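Metallophosphoesterase (PDB 4J6O) probably removes 2',3'-phosphate ends from broken RNA as the manganese-dependent, calcineurin-like phosphatase component of the bacterial Pnkp-Hen1 repair system. Local coordinates at residues A[160-163]-A[168-171]; A[75-80]-A[120-125]; A[97-102]-A[107-112]; A[79-84]-A[127-132]. All coordinates share one frame; numbering follows the deposited sequence. Where two conformers were deposited one is given.

Interaction 1: A[160-163]-A[168-171]; sequences EEFQ and GKVR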
loop_
_atom_site.group_PDB
_atom_site.type_symbol
_atom_site.label_atom_id
_atom_site.label_comp_id
_atom_site.label_asym_id
_atom_site.label_seq_id
_atom_site.Cartn_x
_atom_site.Cartn_y
_atom_site.Cartn_z
ATOM N N GLU A 160 5.097 -10.185 15.312
ATOM C CA GLU A 160 5.392 -9.476 16.561
ATOM C C GLU A 160 6.863 -9.160 16.807
ATOM O O GLU A 160 7.209 -8.026 17.149
ATOM C CB GLU A 160 4.839 -10.255 17.748
ATOM C CG GLU A 160 5.103 -9.564 19.072
ATOM C CD GLU A 160 4.373 -10.207 20.221
ATOM O OE1 GLU A 160 3.699 -11.247 20.013
ATOM O OE2 GLU A 160 4.463 -9.654 21.334
ATOM N N GLU A 161 7.713 -10.175 16.622
ATOM C CA GLU A 161 9.147 -10.099 16.885
ATOM C C GLU A 161 9.836 -8.973 16.110
ATOM O O GLU A 161 10.869 -8.477 16.532
ATOM C CB GLU A 161 9.798 -11.465 16.544
ATOM C CG GLU A 161 11.320 -11.546 16.646
ATOM C CD GLU A 161 11.917 -12.804 15.971
ATOM O OE1 GLU A 161 11.149 -13.649 15.447
ATOM O OE2 GLU A 161 13.171 -12.943 15.970
ATOM N N PHE A 162 9.262 -8.570 14.971
ATOM C CA PHE A 162 9.952 -7.671 14.057
ATOM C C PHE A 162 9.382 -6.239 14.199
ATOM O O PHE A 162 9.927 -5.279 13.675
ATOM C CB PHE A 162 9.670 -8.097 12.611
ATOM C CG PHE A 162 10.450 -9.280 12.127
ATOM C CD1 PHE A 162 11.314 -10.006 12.948
ATOM C CD2 PHE A 162 10.334 -9.649 10.813
ATOM C CE1 PHE A 162 12.005 -11.087 12.439
ATOM C CE2 PHE A 162 11.026 -10.729 10.292
ATOM C CZ PHE A 162 11.880 -11.446 11.102
ATOM N N GLN A 163 8.247 -6.114 14.864
ATOM C CA GLN A 163 7.634 -4.797 14.988
ATOM C C GLN A 163 8.540 -3.810 15.687
ATOM O O GLN A 163 9.099 -4.078 16.754
ATOM C CB GLN A 163 6.281 -4.860 15.672
ATOM C CG GLN A 163 5.227 -5.608 14.843
ATOM C CD GLN A 163 3.972 -5.849 15.638
ATOM O OE1 GLN A 163 3.863 -5.393 16.760
ATOM N NE2 GLN A 163 3.038 -6.612 15.084
ATOM N N GLY A 168 17.370 -4.971 7.886
ATOM C CA GLY A 168 17.052 -5.277 6.482
ATOM C C GLY A 168 16.039 -6.416 6.317
ATOM O O GLY A 168 15.140 -6.384 5.458
ATOM N N LYS A 169 16.190 -7.424 7.166
ATOM C CA LYS A 169 15.260 -8.550 7.238
ATOM C C LYS A 169 13.855 -8.117 7.571
ATOM O O LYS A 169 12.912 -8.684 7.040
ATOM C CB LYS A 169 15.745 -9.550 8.289
ATOM C CG LYS A 169 15.005 -10.886 8.263
ATOM C CD LYS A 169 15.750 -11.919 9.134
ATOM C CE LYS A 169 15.343 -13.385 8.849
ATOM N NZ LYS A 169 16.260 -14.333 9.568
ATOM N N VAL A 170 13.683 -7.099 8.416
ATOM C CA VAL A 170 12.338 -6.606 8.712
ATOM C C VAL A 170 11.742 -5.880 7.519
ATOM O O VAL A 170 10.524 -6.020 7.239
ATOM C CB VAL A 170 12.345 -5.699 9.962
ATOM C CG1 VAL A 170 10.928 -5.173 10.247
ATOM C CG2 VAL A 170 12.860 -6.482 11.154
ATOM N N ARG A 171 12.566 -5.159 6.764
ATOM C CA ARG A 171 12.041 -4.495 5.595
ATOM C C ARG A 171 11.640 -5.540 4.528
ATOM O O ARG A 171 10.582 -5.430 3.896
ATOM C CB ARG A 171 13.035 -3.479 5.044
ATOM C CG ARG A 171 12.591 -2.935 3.728
ATOM C CD ARG A 171 13.630 -2.035 3.085
ATOM N NE ARG A 171 12.982 -1.042 2.219
ATOM C CZ ARG A 171 13.067 -1.005 0.892
ATOM N NH1 ARG A 171 13.797 -1.910 0.209
ATOM N NH2 ARG A 171 12.418 -0.037 0.249
#
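A short 3-10 turn, residues 160-162 in the loop after strand 151-154, drops its last residue, Phe162, onto the first turn of helix 168-176, where Val170 and Lys169 receive it. Val170 meets the aromatic residue with both methyls. Val170 CG2 packs against the root of the ring, 3.8 Å from Phe162 CG, and lies 4.3 Å from the Phe162 ring centroid, 28° off the normal, an off-centre CH-pi contact. Val170 CG1 turns instead to the backbone, 3.6 Å from Phe162 O. This split follows from the Val170 torsion: with chi1 at 179°, CG1 stands opposite the backbone N and CG2 is left on the N side of the residue, next to the ring. The two side chains pass in opposite senses. Only four residues separate the segments, so the contact folds a loop of this calcineurin-like phosphoesterase back onto the helix that follows it. At the far end of the ring, Phe162 CZ comes 4.3 Å from Lys169 CG, so the aliphatic part of the lysine borders the ring. No hydrogen bond joins the two segments, and the contact is apolar. Within the turn, Gln163 N bonds to Glu160 O at 3.2 Å. The loop is held further by Gln163 NE2, which donates to Met158 O and Tyr198 OH, while Val170 also packs on Met158 and Arg165.

Interaction 2: A[75-80]-A[120-125]; sequences EVLKLV and EQLAKE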
loop_
_atom_site.group_PDB
_atom_site.type_symbol
_atom_site.label_atom_id
_atom_site.label_comp_id
_atom_site.label_asym_id
_atom_site.label_seq_id
_atom_site.Cartn_x
_atom_site.Cartn_y
_atom_site.Cartn_z
ATOM N N GLU A 75 -1.618 9.287 -12.009
ATOM C CA GLU A 75 -2.550 10.098 -11.235
ATOM C C GLU A 75 -2.571 9.614 -9.790
ATOM O O GLU A 75 -2.577 10.446 -8.874
ATOM C CB GLU A 75 -3.958 10.076 -11.824
ATOM C CG GLU A 75 -4.073 10.784 -13.178
ATOM C CD GLU A 75 -3.332 12.121 -13.232
ATOM O OE1 GLU A 75 -3.649 13.024 -12.422
ATOM O OE2 GLU A 75 -2.421 12.256 -14.086
ATOM N N VAL A 76 -2.582 8.285 -9.591
ATOM C CA VAL A 76 -2.464 7.764 -8.236
ATOM C C VAL A 76 -1.184 8.298 -7.577
ATOM O O VAL A 76 -1.179 8.727 -6.434
ATOM C CB VAL A 76 -2.432 6.211 -8.203
ATOM C CG1 VAL A 76 -2.100 5.694 -6.813
ATOM C CG2 VAL A 76 -3.803 5.649 -8.648
ATOM N N LEU A 77 -0.078 8.245 -8.308
ATOM C CA LEU A 77 1.180 8.690 -7.731
ATOM C C LEU A 77 1.128 10.164 -7.364
ATOM O O LEU A 77 1.556 10.573 -6.265
ATOM C CB LEU A 77 2.323 8.449 -8.723
ATOM C CG LEU A 77 2.818 7.012 -8.706
ATOM C CD1 LEU A 77 3.658 6.787 -9.955
ATOM C CD2 LEU A 77 3.623 6.741 -7.460
ATOM N N LYS A 78 0.598 10.970 -8.263
ATOM C CA LYS A 78 0.550 12.413 -7.971
ATOM C C LYS A 78 -0.298 12.685 -6.737
ATOM O O LYS A 78 0.024 13.528 -5.915
ATOM C CB LYS A 78 -0.030 13.162 -9.171
ATOM C CG LYS A 78 0.892 13.152 -10.364
ATOM C CD LYS A 78 0.222 13.677 -11.600
ATOM C CE LYS A 78 1.058 13.361 -12.816
ATOM N NZ LYS A 78 0.497 14.060 -13.954
ATOM N N LEU A 79 -1.429 12.004 -6.654
ATOM C CA LEU A 79 -2.343 12.213 -5.546
ATOM C C LEU A 79 -1.667 11.787 -4.248
ATOM O O LEU A 79 -1.651 12.539 -3.289
ATOM C CB LEU A 79 -3.672 11.476 -5.775
ATOM C CG LEU A 79 -4.653 11.587 -4.614
ATOM C CD1 LEU A 79 -5.186 13.018 -4.615
ATOM C CD2 LEU A 79 -5.824 10.582 -4.770
ATOM N N VAL A 80 -1.128 10.565 -4.203
ATOM C CA VAL A 80 -0.543 10.064 -2.967
ATOM C C VAL A 80 0.701 10.853 -2.508
ATOM O O VAL A 80 0.844 11.193 -1.318
ATOM C CB VAL A 80 -0.172 8.561 -3.109
ATOM C CG1 VAL A 80 0.528 8.087 -1.862
ATOM C CG2 VAL A 80 -1.442 7.793 -3.350
ATOM N N GLU A 120 4.741 2.436 -19.326
ATOM C CA GLU A 120 4.156 3.114 -20.472
ATOM C C GLU A 120 3.363 4.352 -20.062
ATOM O O GLU A 120 3.309 5.335 -20.799
ATOM C CB GLU A 120 3.314 2.157 -21.297
ATOM C CG GLU A 120 2.013 1.767 -20.692
ATOM C CD GLU A 120 1.352 0.637 -21.464
ATOM O OE1 GLU A 120 2.054 -0.069 -22.227
ATOM O OE2 GLU A 120 0.124 0.454 -21.313
ATOM N N GLN A 121 2.810 4.326 -18.858
ATOM C CA GLN A 121 2.154 5.506 -18.321
ATOM C C GLN A 121 3.156 6.561 -17.827
ATOM O O GLN A 121 2.945 7.766 -17.989
ATOM C CB GLN A 121 1.133 5.101 -17.251
ATOM C CG GLN A 121 -0.033 4.293 -17.872
ATOM C CD GLN A 121 -0.997 3.778 -16.808
ATOM O OE1 GLN A 121 -1.194 4.437 -15.807
ATOM N NE2 GLN A 121 -1.543 2.556 -17.005
ATOM N N LEU A 122 4.247 6.118 -17.217
ATOM C CA LEU A 122 5.274 7.041 -16.746
ATOM C C LEU A 122 5.955 7.757 -17.912
ATOM O O LEU A 122 6.351 8.925 -17.801
ATOM C CB LEU A 122 6.334 6.300 -15.921
ATOM C CG LEU A 122 6.040 6.197 -14.426
ATOM C CD1 LEU A 122 7.240 5.581 -13.757
ATOM C CD2 LEU A 122 5.719 7.544 -13.804
ATOM N N ALA A 123 6.085 7.040 -19.021
ATOM C CA ALA A 123 6.731 7.547 -20.222
ATOM C C ALA A 123 6.096 8.838 -20.717
ATOM O O ALA A 123 6.760 9.672 -21.323
ATOM C CB ALA A 123 6.690 6.499 -21.309
ATOM N N LYS A 124 4.804 8.997 -20.461
ATOM C CA LYS A 124 4.081 10.197 -20.866
ATOM C C LYS A 124 4.327 11.430 -19.973
ATOM O O LYS A 124 3.789 12.500 -20.238
ATOM C CB LYS A 124 2.579 9.893 -20.920
ATOM C CG LYS A 124 2.238 8.650 -21.718
ATOM C CD LYS A 124 0.742 8.309 -21.634
ATOM C CE LYS A 124 0.404 7.069 -22.473
ATOM N NZ LYS A 124 -1.065 6.934 -22.741
ATOM N N GLU A 125 5.126 11.279 -18.919
ATOM C CA GLU A 125 5.350 12.350 -17.945
ATOM C C GLU A 125 6.739 12.909 -18.134
ATOM O O GLU A 125 7.600 12.216 -18.670
ATOM C CB GLU A 125 5.254 11.802 -16.519
ATOM C CG GLU A 125 3.892 11.242 -16.146
ATOM C CD GLU A 125 2.873 12.347 -15.942
ATOM O OE1 GLU A 125 1.666 12.079 -16.112
ATOM O OE2 GLU A 125 3.283 13.481 -15.615
#
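Leu77 and Lys78, on helix 73-86 of the calcineurin-like fold, meet Leu122 and Glu125 at the end of helix 115-122, where a type I beta turn from Leu122 to Glu125 leads the chain on. The polar half of this helix-to-turn contact is a three-residue salt-bridge network, Glu75-Lys78-Glu125. Glu75 comes first along the helix: in one of its two conformers, Glu75 OE2 takes a weak bond from Lys78 NZ, 3.4 Å away, one helical turn on, while OE1 accepts from Tyr50 OH. Leu77 carries the apolar half, Leu77 CD1 resting 4.4 Å from Leu122 CD2. This is a loose touch, and Phe129 of helix 127-138 packs against both leucines. Lys78 then reaches across. Its chain runs extended beyond CG, and with CG anti to the carbonyl carbon (chi1 -69°) it carries NZ to the carboxylate of Glu125, which approaches from the opposite direction. The lysine is buried, so the two glutamates probably do much to stabilise its charge, together with a cation-pi contact to Phe129. In that same Glu75 conformer the carboxylates are close, Glu75 OE2 and Glu125 OE1 being 4.6 Å apart, and the ammonium group between them probably offsets their repulsion. Glu125 bends at chi2 (-73°) to present both oxygens to the lysine. Lys78 NZ bonds to Glu125 OE1 at 3.2 Å and, weakly, to Glu125 OE2 at 3.3 Å; it meets OE1 on the syn side, 32° out of the carboxylate plane.

Interaction 3: A[97-102]-A[107-112]; sequences DVKLLR and RDVQIT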
loop_
_atom_site.group_PDB
_atom_site.type_symbol
_atom_site.label_atom_id
_atom_site.label_comp_id
_atom_site.label_asym_id
_atom_site.label_seq_id
_atom_site.Cartn_x
_atom_site.Cartn_y
_atom_site.Cartn_z
ATOM N N ASP A 97 6.086 -1.286 -5.716
ATOM C CA ASP A 97 6.663 0.065 -5.665
ATOM C C ASP A 97 8.197 0.004 -5.659
ATOM O O ASP A 97 8.873 0.747 -6.403
ATOM C CB ASP A 97 6.188 0.800 -4.400
ATOM C CG ASP A 97 4.622 0.795 -4.265
ATOM O OD1 ASP A 97 3.919 0.988 -5.261
ATOM O OD2 ASP A 97 4.171 0.596 -3.133
ATOM N N VAL A 98 8.726 -0.833 -4.792
ATOM C CA VAL A 98 10.192 -0.989 -4.625
ATOM C C VAL A 98 10.807 -1.563 -5.886
ATOM O O VAL A 98 11.917 -1.178 -6.295
ATOM C CB VAL A 98 10.505 -1.861 -3.383
ATOM C CG1 VAL A 98 11.981 -2.317 -3.333
ATOM C CG2 VAL A 98 10.157 -1.064 -2.139
ATOM N N LYS A 99 10.104 -2.503 -6.521
ATOM C CA LYS A 99 10.639 -3.038 -7.777
ATOM C C LYS A 99 10.661 -1.935 -8.837
ATOM O O LYS A 99 11.588 -1.854 -9.647
ATOM C CB LYS A 99 9.799 -4.204 -8.260
ATOM C CG LYS A 99 10.130 -4.657 -9.682
ATOM C CD LYS A 99 9.607 -6.072 -9.914
ATOM C CE LYS A 99 9.782 -6.486 -11.358
ATOM N NZ LYS A 99 8.926 -7.657 -11.682
ATOM N N LEU A 100 9.645 -1.067 -8.845
ATOM C CA LEU A 100 9.640 0.027 -9.802
ATOM C C LEU A 100 10.810 0.937 -9.548
ATOM O O LEU A 100 11.450 1.399 -10.508
ATOM C CB LEU A 100 8.349 0.857 -9.714
ATOM C CG LEU A 100 8.350 2.170 -10.525
ATOM C CD1 LEU A 100 8.441 1.970 -12.034
ATOM C CD2 LEU A 100 7.097 3.013 -10.149
ATOM N N LEU A 101 11.068 1.222 -8.266
ATOM C CA LEU A 101 12.235 2.064 -7.907
ATOM C C LEU A 101 13.546 1.467 -8.421
ATOM O O LEU A 101 14.382 2.193 -9.001
ATOM C CB LEU A 101 12.296 2.332 -6.399
ATOM C CG LEU A 101 13.549 3.066 -5.898
ATOM C CD1 LEU A 101 13.678 4.375 -6.581
ATOM C CD2 LEU A 101 13.492 3.265 -4.415
ATOM N N ARG A 102 13.709 0.150 -8.284
ATOM C CA ARG A 102 14.931 -0.510 -8.786
ATOM C C ARG A 102 15.025 -0.364 -10.297
ATOM O O ARG A 102 16.103 -0.149 -10.819
ATOM C CB ARG A 102 14.928 -1.983 -8.402
ATOM C CG ARG A 102 15.161 -2.141 -6.933
ATOM C CD ARG A 102 14.939 -3.541 -6.429
ATOM N NE ARG A 102 15.125 -3.543 -4.982
ATOM C CZ ARG A 102 14.592 -4.429 -4.156
ATOM N NH1 ARG A 102 13.823 -5.401 -4.639
ATOM N NH2 ARG A 102 14.827 -4.336 -2.850
ATOM N N ARG A 107 18.088 -0.905 -12.776
ATOM C CA ARG A 107 18.201 -2.362 -12.750
ATOM C C ARG A 107 17.338 -3.011 -13.832
ATOM O O ARG A 107 16.180 -2.594 -14.074
ATOM C CB ARG A 107 17.870 -2.932 -11.378
ATOM C CG ARG A 107 18.026 -4.422 -11.321
ATOM C CD ARG A 107 17.804 -4.896 -9.918
ATOM N NE ARG A 107 18.722 -4.238 -8.995
ATOM C CZ ARG A 107 18.692 -4.404 -7.675
ATOM N NH1 ARG A 107 17.777 -5.204 -7.137
ATOM N NH2 ARG A 107 19.571 -3.774 -6.897
ATOM N N ASP A 108 17.872 -4.033 -14.486
ATOM C CA ASP A 108 17.166 -4.621 -15.612
ATOM C C ASP A 108 16.226 -5.710 -15.123
ATOM O O ASP A 108 16.454 -6.890 -15.363
ATOM C CB ASP A 108 18.182 -5.197 -16.609
ATOM C CG ASP A 108 17.602 -5.384 -18.005
ATOM O OD1 ASP A 108 16.365 -5.236 -18.181
ATOM O OD2 ASP A 108 18.392 -5.693 -18.931
ATOM N N VAL A 109 15.164 -5.306 -14.430
ATOM C CA VAL A 109 14.244 -6.252 -13.790
ATOM C C VAL A 109 13.256 -6.840 -14.784
ATOM O O VAL A 109 13.027 -6.283 -15.865
ATOM C CB VAL A 109 13.434 -5.579 -12.684
ATOM C CG1 VAL A 109 14.337 -4.807 -11.734
ATOM C CG2 VAL A 109 12.340 -4.651 -13.278
ATOM N N GLN A 110 12.648 -7.957 -14.416
ATOM C CA GLN A 110 11.660 -8.587 -15.274
ATOM C C GLN A 110 10.412 -7.723 -15.389
ATOM O O GLN A 110 9.870 -7.281 -14.376
ATOM C CB GLN A 110 11.263 -9.938 -14.706
ATOM C CG GLN A 110 12.393 -10.942 -14.708
ATOM C CD GLN A 110 11.913 -12.324 -14.339
ATOM O OE1 GLN A 110 10.825 -12.482 -13.767
ATOM N NE2 GLN A 110 12.710 -13.333 -14.664
ATOM N N ILE A 111 9.950 -7.501 -16.617
ATOM C CA ILE A 111 8.724 -6.709 -16.818
ATOM C C ILE A 111 7.472 -7.598 -16.705
ATOM O O ILE A 111 7.037 -8.235 -17.674
ATOM C CB ILE A 111 8.740 -5.972 -18.161
ATOM C CG1 ILE A 111 10.025 -5.146 -18.316
ATOM C CG2 ILE A 111 7.475 -5.092 -18.326
ATOM C CD1 ILE A 111 10.373 -4.246 -17.144
ATOM N N THR A 112 6.923 -7.659 -15.507
ATOM C CA THR A 112 5.856 -8.595 -15.215
ATOM C C THR A 112 4.845 -7.982 -14.254
ATOM O O THR A 112 5.117 -6.970 -13.578
ATOM C CB THR A 112 6.420 -9.847 -14.515
ATOM O OG1 THR A 112 7.246 -9.441 -13.428
ATOM C CG2 THR A 112 7.286 -10.662 -15.510
HETATM O O HOH W 1 6.160 -6.373 -11.148
#
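Lys99 NZ donates to the backbone oxygen Gln110 O at 2.9 Å. It arrives tilted 20° from the carbonyl plane. The same ammonium nitrogen, Lys99 NZ, lies 3.0 Å from Thr112 OG1. A water bridges Lys99 NZ (3.1 Å) and Thr112 O (2.7 Å), so the lysine ties helix 95-104 to two points of the loop that follows. Reaching them takes the whole side chain, which runs extended beyond CG. On the way Lys99 CE packs 3.7 Å from Val109 CG2. Nearer the helix end, Arg107 N bonds to Arg102 O at 2.9 Å. The side chains of these two arginines run side by side in the same direction, with guanidinium planes 15° apart. Arg102 CG lies over one face of the Arg107 guanidinium, offset toward its rim, and Arg107 NH1 is 3.4 Å from Arg102 CD. Arg102 NE and Arg107 NH1 are 3.8 Å apart, two like charges close together; Arg102 NH1 is hydrogen-bonded to Tyr176 OH. The contact sits on the surface, where the loop turns back along helix 95-104 before helix 115-122; Val109 packs on Leu115 of the latter, while Val98 and Arg102 meet Arg171 of helix 168-176.

Interaction 4: A[79-84]-A[127-132]; sequences LVMGMV and QEFIEE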
loop_
_atom_site.group_PDB
_atom_site.type_symbol
_atom_site.label_atom_id
_atom_site.label_comp_id
_atom_site.label_asym_id
_atom_site.label_seq_id
_atom_site.Cartn_x
_atom_site.Cartn_y
_atom_site.Cartn_z
ATOM N N LEU A 79 -1.429 12.004 -6.654
ATOM C CA LEU A 79 -2.343 12.213 -5.546
ATOM C C LEU A 79 -1.667 11.787 -4.248
ATOM O O LEU A 79 -1.651 12.539 -3.289
ATOM C CB LEU A 79 -3.672 11.476 -5.775
ATOM C CG LEU A 79 -4.653 11.587 -4.614
ATOM C CD1 LEU A 79 -5.186 13.018 -4.615
ATOM C CD2 LEU A 79 -5.824 10.582 -4.770
ATOM N N VAL A 80 -1.128 10.565 -4.203
ATOM C CA VAL A 80 -0.543 10.064 -2.967
ATOM C C VAL A 80 0.701 10.853 -2.508
ATOM O O VAL A 80 0.844 11.193 -1.318
ATOM C CB VAL A 80 -0.172 8.561 -3.109
ATOM C CG1 VAL A 80 0.528 8.087 -1.862
ATOM C CG2 VAL A 80 -1.442 7.793 -3.350
ATOM N N MET A 81 1.551 11.195 -3.471
ATOM C CA MET A 81 2.719 12.011 -3.134
ATOM C C MET A 81 2.373 13.389 -2.541
ATOM O O MET A 81 2.996 13.844 -1.571
ATOM C CB MET A 81 3.592 12.166 -4.368
ATOM C CG MET A 81 4.247 10.859 -4.672
ATOM S SD MET A 81 5.473 11.092 -5.919
ATOM C CE MET A 81 4.412 11.011 -7.252
ATOM N N GLY A 82 1.354 14.033 -3.112
ATOM C CA GLY A 82 0.843 15.270 -2.549
ATOM C C GLY A 82 0.274 15.136 -1.138
ATOM O O GLY A 82 0.354 16.053 -0.329
ATOM N N MET A 83 -0.354 13.999 -0.854
ATOM C CA MET A 83 -0.938 13.760 0.442
ATOM C C MET A 83 0.123 13.565 1.475
ATOM O O MET A 83 -0.012 14.027 2.602
ATOM C CB MET A 83 -1.884 12.544 0.368
ATOM C CG MET A 83 -3.117 12.873 -0.462
ATOM S SD MET A 83 -4.265 11.479 -0.609
ATOM C CE MET A 83 -4.848 11.373 0.998
ATOM N N VAL A 84 1.174 12.852 1.097
ATOM C CA VAL A 84 2.251 12.602 2.038
ATOM C C VAL A 84 2.908 13.955 2.278
ATOM O O VAL A 84 3.246 14.291 3.398
ATOM C CB VAL A 84 3.242 11.571 1.486
ATOM C CG1 VAL A 84 4.481 11.475 2.355
ATOM C CG2 VAL A 84 2.563 10.178 1.423
ATOM N N GLN A 127 10.528 14.510 -16.830
ATOM C CA GLN A 127 11.602 13.828 -16.128
ATOM C C GLN A 127 11.685 14.226 -14.677
ATOM O O GLN A 127 11.992 13.399 -13.821
ATOM C CB GLN A 127 12.929 14.159 -16.792
ATOM C CG GLN A 127 14.105 13.475 -16.145
ATOM C CD GLN A 127 13.993 11.968 -16.218
ATOM O OE1 GLN A 127 13.539 11.418 -17.224
ATOM N NE2 GLN A 127 14.402 11.291 -15.153
ATOM N N GLU A 128 11.439 15.503 -14.401
ATOM C CA GLU A 128 11.435 15.976 -13.023
ATOM C C GLU A 128 10.375 15.233 -12.186
ATOM O O GLU A 128 10.584 14.997 -11.003
ATOM C CB GLU A 128 11.252 17.498 -12.929
ATOM C CG GLU A 128 9.922 18.032 -13.459
ATOM C CD GLU A 128 9.990 18.486 -14.922
ATOM O OE1 GLU A 128 9.130 19.303 -15.330
ATOM O OE2 GLU A 128 10.889 18.028 -15.664
ATOM N N PHE A 129 9.252 14.863 -12.799
ATOM C CA PHE A 129 8.264 14.050 -12.094
ATOM C C PHE A 129 8.781 12.644 -11.854
ATOM O O PHE A 129 8.531 12.046 -10.814
ATOM C CB PHE A 129 6.941 13.957 -12.844
ATOM C CG PHE A 129 5.918 13.096 -12.148
ATOM C CD1 PHE A 129 5.357 13.502 -10.954
ATOM C CD2 PHE A 129 5.508 11.880 -12.705
ATOM C CE1 PHE A 129 4.398 12.705 -10.303
ATOM C CE2 PHE A 129 4.550 11.077 -12.059
ATOM C CZ PHE A 129 4.003 11.489 -10.864
ATOM N N ILE A 130 9.493 12.101 -12.823
ATOM C CA ILE A 130 10.058 10.781 -12.647
ATOM C C ILE A 130 11.062 10.775 -11.494
ATOM O O ILE A 130 11.106 9.848 -10.697
ATOM C CB ILE A 130 10.649 10.272 -13.964
ATOM C CG1 ILE A 130 9.511 10.152 -14.982
ATOM C CG2 ILE A 130 11.340 8.948 -13.765
ATOM C CD1 ILE A 130 9.655 9.014 -15.955
ATOM N N GLU A 131 11.833 11.840 -11.365
ATOM C CA GLU A 131 12.769 11.926 -10.250
ATOM C C GLU A 131 12.040 12.109 -8.914
ATOM O O GLU A 131 12.483 11.620 -7.871
ATOM C CB GLU A 131 13.791 13.054 -10.477
ATOM N N GLU A 132 10.936 12.838 -8.934
ATOM C CA GLU A 132 10.114 12.985 -7.737
ATOM C C GLU A 132 9.585 11.627 -7.246
ATOM O O GLU A 132 9.476 11.384 -6.038
ATOM C CB GLU A 132 8.965 13.947 -8.012
ATOM C CG GLU A 132 8.659 14.840 -6.855
ATOM C CD GLU A 132 7.325 15.519 -6.989
ATOM O OE1 GLU A 132 6.771 15.524 -8.116
ATOM O OE2 GLU A 132 6.828 16.034 -5.962
#
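Met81 CE comes up to the far end of the Phe129 ring, 3.5 Å from CE1 and 3.7 Å from CZ of that phenylalanine. The methyl approaches the ring obliquely, and the two side chains cross at a slant. A second, looser touch puts Met81 SD 4.0 Å from the backbone oxygen Glu132 O. The CB of Met81 is directed at helix 127-138. The bend at chi3 (-83°) then turns CE aside from the line of the chain and over to the aromatic ring. Phe129 starts out less directly, but a chi1 of 179° swings its ring away from the backbone N and brings the end of it in toward the methionine. Here helix 73-86 packs against the start of helix 127-138 within the calcineurin-like fold, the nearest CA atoms, those of Met81 and Glu132, being 8.8 Å apart. No hydrogen bond crosses between the segments. Farther along helix 127-138, Val133 and Phe136 also receive the Met81 side chain. Glu132 sets out toward helix 73-86 at CB, and its OE2 is hydrogen-bonded to Ser47 OG in a loop.

Of the segments described, those on helix 73-86 come first in the chain, and they open two long loops. Interaction 2 closes one at 120-125, and interaction 4, sharing Leu79 and Val80 with it, closes the other at 127-132. Their centres are 8 Å apart and the ring of Phe129 links them, so helices 73-86, 115-122 and 127-138 come together there. Interaction 3 lies within both loops as a short local closure between helix 95-104 and the loop after it; Leu100 meets Leu122 and so joins it to interaction 2. Interaction 1 follows later in series, another short closure, between a loop and the first turn of helix 168-176. Arg171 joins it to interaction 3, while interaction 2 lies across the chain's centre.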